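Local coordinates for SusD superfamily protein (Bacteroides vulgatus ATCC 8482, PDB 3JQ0) that probably binds nutrients, most likely glycans, at the bacterial outer membrane, at residues 307-312 / 317-322; 388-393 / 431-436. One frame throughout, in Å; residues are numbered along the deposited sequence. Where two conformers were deposited one is given.

In the fold
Both contacts lie in the region of the SusD family fold that follows the N-terminal half of the chain. Contact 1 precedes contact 2 in the chain. Their centres are about 15 Å apart and their nearest atoms about 4 Å, without touching. Contact 1 joins a loop to the start of the hairpin 320-326/332-339. Contact 2 joins helices 383-394 and 430-441. Links between these parts include G308 O, which accepts a hydrogen bond from R440 NE, further along helix 430-441. A393 of contact 2 bonds to T314, which lies between the two segments of contact 1. D411 is touched from both contacts, by R310 and R390. The loop and hairpin base are thus tied to the helical part of the protein.

Contact 1. Residues 307-312 / 317-322; sequences KGFRNN and TTSLKA. With SO4 (sulfate ion), chain I.
F309, S319 and L320 meet where a loop folds back on the base of a beta hairpin. The loop runs from strand 299-300 to helix 315-319. That short helix ends at S319, and L320 begins strand 320-326, which pairs antiparallel with strand 332-339. The contact is small but buried. F309 reaches in from the loop with one corner of its ring. F309 CE1 lies 4.4 Å from L320 CD1, an apolar contact. The neighbouring ring atom F309 CZ approaches S319 OG at 4.5 Å. Both partners stand obliquely to the ring. The F309 CG lies opposite the carbonyl carbon and beside the backbone N (chi1 -59°), which swings the ring toward the helix end. W316 also meets this ring, with the two planes only about 10° apart. The S319 hydroxyl is hydrogen-bonded to R315 O, one turn earlier in its own helix; its approach to F309 is loose, with no bond between them. S319 further rests on F229 of helix 229-233.

The next two loop residues, R310 and N311, hold a sulfate, probably from the crystallisation liquor. The R310 chain bends at chi2 and chi3 and brings the NE and NH2 edge of its guanidinium to the ion, with the sulfur in the guanidinium plane. On its remaining nitrogen, R310 NH1 makes a salt bridge to D411, so the group is gripped from two directions. R310 NH2 donates to sulfate O2 at 2.9 Å in a nearly straight bond (168°). Sulfate O3 has two donors: R310 NE at 2.9 Å and the backbone N of N311 at 3.0 Å.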
# COMPACT_ATOMS: atom_id res chain seq x y z
N LYS A 307 1.20 -4.03 21.16
CA LYS A 307 1.16 -5.40 20.66
C LYS A 307 1.62 -5.55 19.21
O LYS A 307 1.53 -6.61 18.62
CB LYS A 307 -0.23 -6.01 20.85
CG LYS A 307 -0.60 -6.29 22.32
CD LYS A 307 0.24 -7.48 22.86
CE LYS A 307 -0.18 -8.03 24.18
NZ LYS A 307 0.80 -8.99 24.70
N GLY A 308 2.17 -4.49 18.62
CA GLY A 308 2.57 -4.49 17.22
C GLY A 308 4.00 -4.92 16.98
O GLY A 308 4.31 -5.55 15.97
N PHE A 309 4.91 -4.49 17.89
CA PHE A 309 6.37 -4.50 17.64
C PHE A 309 7.10 -4.93 18.88
O PHE A 309 6.76 -4.53 20.00
CB PHE A 309 6.83 -3.08 17.28
CG PHE A 309 6.15 -2.52 16.06
CD1 PHE A 309 4.97 -1.83 16.21
CD2 PHE A 309 6.71 -2.64 14.80
CE1 PHE A 309 4.31 -1.27 15.09
CE2 PHE A 309 6.07 -2.09 13.69
CZ PHE A 309 4.89 -1.42 13.85
N ARG A 310 8.14 -5.70 18.68
CA ARG A 310 9.06 -6.03 19.75
C ARG A 310 9.91 -4.82 20.11
O ARG A 310 10.17 -3.94 19.29
CB ARG A 310 9.98 -7.19 19.35
CG ARG A 310 9.28 -8.46 18.89
CD ARG A 310 8.32 -9.05 19.94
NE ARG A 310 8.95 -9.26 21.25
CZ ARG A 310 9.79 -10.25 21.55
NH1 ARG A 310 10.00 -11.23 20.70
NH2 ARG A 310 10.36 -10.29 22.74
N ASN A 311 10.42 -4.82 21.34
CA ASN A 311 11.28 -3.74 21.75
C ASN A 311 12.49 -3.64 20.81
O ASN A 311 13.05 -4.66 20.37
CB ASN A 311 11.75 -3.94 23.18
CG ASN A 311 10.64 -3.77 24.22
OD1 ASN A 311 9.50 -3.36 23.98
ND2 ASN A 311 11.00 -4.12 25.44
N ASN A 312 12.88 -2.42 20.52
CA ASN A 312 14.02 -2.09 19.71
C ASN A 312 13.81 -2.30 18.21
O ASN A 312 14.74 -2.05 17.42
CB ASN A 312 15.29 -2.78 20.25
CG ASN A 312 15.52 -2.46 21.71
OD1 ASN A 312 15.43 -3.34 22.60
ND2 ASN A 312 15.65 -1.19 21.95
N THR A 317 8.34 3.09 16.69
CA THR A 317 8.19 4.51 17.01
C THR A 317 8.40 5.40 15.79
O THR A 317 8.15 6.60 15.87
CB THR A 317 9.12 4.88 18.13
OG1 THR A 317 10.45 4.54 17.76
CG2 THR A 317 8.74 4.17 19.42
N THR A 318 8.80 4.83 14.66
CA THR A 318 8.78 5.56 13.39
C THR A 318 7.34 5.54 12.82
O THR A 318 6.86 6.54 12.29
CB THR A 318 9.82 5.00 12.41
OG1 THR A 318 11.12 5.28 12.91
CG2 THR A 318 9.66 5.58 11.03
N SER A 319 6.66 4.40 12.93
CA SER A 319 5.31 4.27 12.39
C SER A 319 4.23 4.92 13.21
O SER A 319 3.25 5.44 12.67
CB SER A 319 4.95 2.78 12.23
OG SER A 319 5.82 2.13 11.30
N LEU A 320 4.41 4.88 14.55
CA LEU A 320 3.41 5.35 15.51
C LEU A 320 4.07 6.17 16.57
O LEU A 320 5.19 5.86 16.98
CB LEU A 320 2.72 4.16 16.19
CG LEU A 320 1.97 3.21 15.32
CD1 LEU A 320 1.51 1.96 16.09
CD2 LEU A 320 0.81 3.88 14.61
N LYS A 321 3.33 7.14 17.11
CA LYS A 321 3.75 7.82 18.35
C LYS A 321 2.65 7.67 19.38
O LYS A 321 1.48 7.92 19.09
CB LYS A 321 4.13 9.29 18.15
CG LYS A 321 4.63 9.93 19.46
CD LYS A 321 5.35 11.26 19.26
CE LYS A 321 6.13 11.74 20.50
NZ LYS A 321 7.40 12.41 20.10
N ALA A 322 3.04 7.31 20.59
CA ALA A 322 2.11 7.27 21.71
C ALA A 322 1.94 8.66 22.28
O ALA A 322 2.93 9.33 22.63
CB ALA A 322 2.65 6.30 22.79
S SO4 I . 9.27 -7.14 24.36
O1 SO4 I . 7.95 -6.61 24.79
O2 SO4 I . 9.54 -8.49 24.85
O3 SO4 I . 9.18 -6.98 22.96
O4 SO4 I . 10.17 -6.29 25.10

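Contact 2. Residues 388-393 / 431-436; sequences AVRERA and LEAILK
The guanidinium of R390 is the flat group here, and A433 and K436 both come to it obliquely. Its NH2 does the touching. R390 NH2 lies 3.9 Å from K436 CE and 4.4 Å from A433 CB. The contact spans two helices, 383-394 and 430-441, neighbours in the helical part of the SusD fold. The chain of R390 is extended from CG to NE, which carries NH2 across to helix 430-441. The bend of K436 at chi3 (69°) brings its end nearer R390, and the two side chains cross at about a right angle. A water completes the bridge. It accepts from R390 NH2 at 2.6 Å and donates to A433 O at 2.7 Å. On the far flank of helix 430-441, I434 packs on A372 and V376 of helix 364-377.

R390 NH2 and K436 NZ are like charges 4.4 Å apart, but D426 OD1 is a shared salt-bridge partner of the two cations. R390 NE has a second acid in E437, and K436 NZ also bonds to K424 O. D426 probably offsets the repulsion and favours the charged form of the buried K436.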
# COMPACT_ATOMS: atom_id res chain seq x y z
N ALA A 388 16.56 -10.36 6.29
CA ALA A 388 17.12 -9.12 5.71
C ALA A 388 16.24 -7.94 6.17
O ALA A 388 16.75 -6.89 6.54
CB ALA A 388 17.15 -9.23 4.17
N VAL A 389 14.93 -8.10 6.10
CA VAL A 389 13.98 -7.09 6.51
C VAL A 389 14.08 -6.83 8.02
O VAL A 389 14.12 -5.67 8.49
CB VAL A 389 12.58 -7.38 6.03
CG1 VAL A 389 11.59 -6.35 6.57
CG2 VAL A 389 12.53 -7.42 4.53
N ARG A 390 14.13 -7.90 8.83
CA ARG A 390 14.28 -7.73 10.27
C ARG A 390 15.58 -7.06 10.67
O ARG A 390 15.60 -6.19 11.53
CB ARG A 390 14.12 -9.06 11.01
CG ARG A 390 12.75 -9.67 10.92
CD ARG A 390 12.58 -10.92 11.74
NE ARG A 390 11.21 -11.39 11.66
CZ ARG A 390 10.73 -12.41 12.35
NH1 ARG A 390 11.52 -13.08 13.19
NH2 ARG A 390 9.52 -12.85 12.15
N GLU A 391 16.68 -7.46 10.02
CA GLU A 391 17.97 -6.88 10.37
C GLU A 391 17.93 -5.37 10.15
O GLU A 391 18.48 -4.58 10.92
CB GLU A 391 19.10 -7.54 9.58
CG GLU A 391 20.44 -6.94 9.91
CD GLU A 391 21.64 -7.69 9.30
OE1 GLU A 391 21.46 -8.81 8.81
OE2 GLU A 391 22.78 -7.17 9.38
N ARG A 392 17.28 -4.93 9.06
CA ARG A 392 17.16 -3.50 8.78
C ARG A 392 16.32 -2.81 9.86
O ARG A 392 16.61 -1.69 10.25
CB ARG A 392 16.63 -3.28 7.39
CG ARG A 392 16.64 -1.79 6.94
CD ARG A 392 15.34 -1.01 7.22
NE ARG A 392 14.18 -1.50 6.50
CZ ARG A 392 13.98 -1.32 5.20
NH1 ARG A 392 14.86 -0.66 4.46
NH2 ARG A 392 12.91 -1.81 4.63
N ALA A 393 15.26 -3.45 10.31
CA ALA A 393 14.32 -2.90 11.31
C ALA A 393 14.99 -2.71 12.67
O ALA A 393 14.75 -1.69 13.33
CB ALA A 393 13.08 -3.79 11.46
N LEU A 431 4.00 -18.74 6.83
CA LEU A 431 3.01 -17.82 6.32
C LEU A 431 2.58 -16.78 7.33
O LEU A 431 2.55 -15.58 7.02
CB LEU A 431 1.76 -18.54 5.78
CG LEU A 431 1.96 -19.34 4.51
CD1 LEU A 431 0.64 -20.04 4.16
CD2 LEU A 431 2.48 -18.50 3.30
N GLU A 432 2.30 -17.18 8.57
CA GLU A 432 2.00 -16.26 9.60
C GLU A 432 3.16 -15.32 9.86
O GLU A 432 2.95 -14.12 10.08
CB GLU A 432 1.59 -17.00 10.86
CG GLU A 432 0.20 -17.61 10.82
CD GLU A 432 -0.95 -16.65 11.05
OE1 GLU A 432 -0.74 -15.41 11.22
OE2 GLU A 432 -2.09 -17.17 11.10
N ALA A 433 4.38 -15.83 9.84
CA ALA A 433 5.52 -14.96 10.09
C ALA A 433 5.64 -13.87 9.03
O ALA A 433 6.01 -12.74 9.35
CB ALA A 433 6.85 -15.76 10.17
N ILE A 434 5.35 -14.20 7.78
CA ILE A 434 5.42 -13.21 6.70
C ILE A 434 4.27 -12.21 6.82
O ILE A 434 4.48 -11.02 6.62
CB ILE A 434 5.46 -13.88 5.33
CG1 ILE A 434 6.76 -14.70 5.19
CG2 ILE A 434 5.41 -12.83 4.21
CD1 ILE A 434 6.72 -15.71 4.04
N LEU A 435 3.07 -12.67 7.20
CA LEU A 435 1.98 -11.71 7.47
C LEU A 435 2.40 -10.73 8.56
O LEU A 435 2.16 -9.53 8.43
CB LEU A 435 0.69 -12.42 7.87
CG LEU A 435 -0.06 -13.14 6.78
CD1 LEU A 435 -1.27 -13.83 7.41
CD2 LEU A 435 -0.51 -12.22 5.65
N LYS A 436 3.00 -11.23 9.62
CA LYS A 436 3.43 -10.38 10.74
C LYS A 436 4.46 -9.39 10.26
O LYS A 436 4.43 -8.21 10.60
CB LYS A 436 3.95 -11.28 11.85
CG LYS A 436 4.65 -10.52 13.01
CD LYS A 436 4.99 -11.42 14.19
CE LYS A 436 6.09 -12.42 13.90
NZ LYS A 436 6.29 -13.36 15.06
O HOH W 1 7.50 -11.49 11.19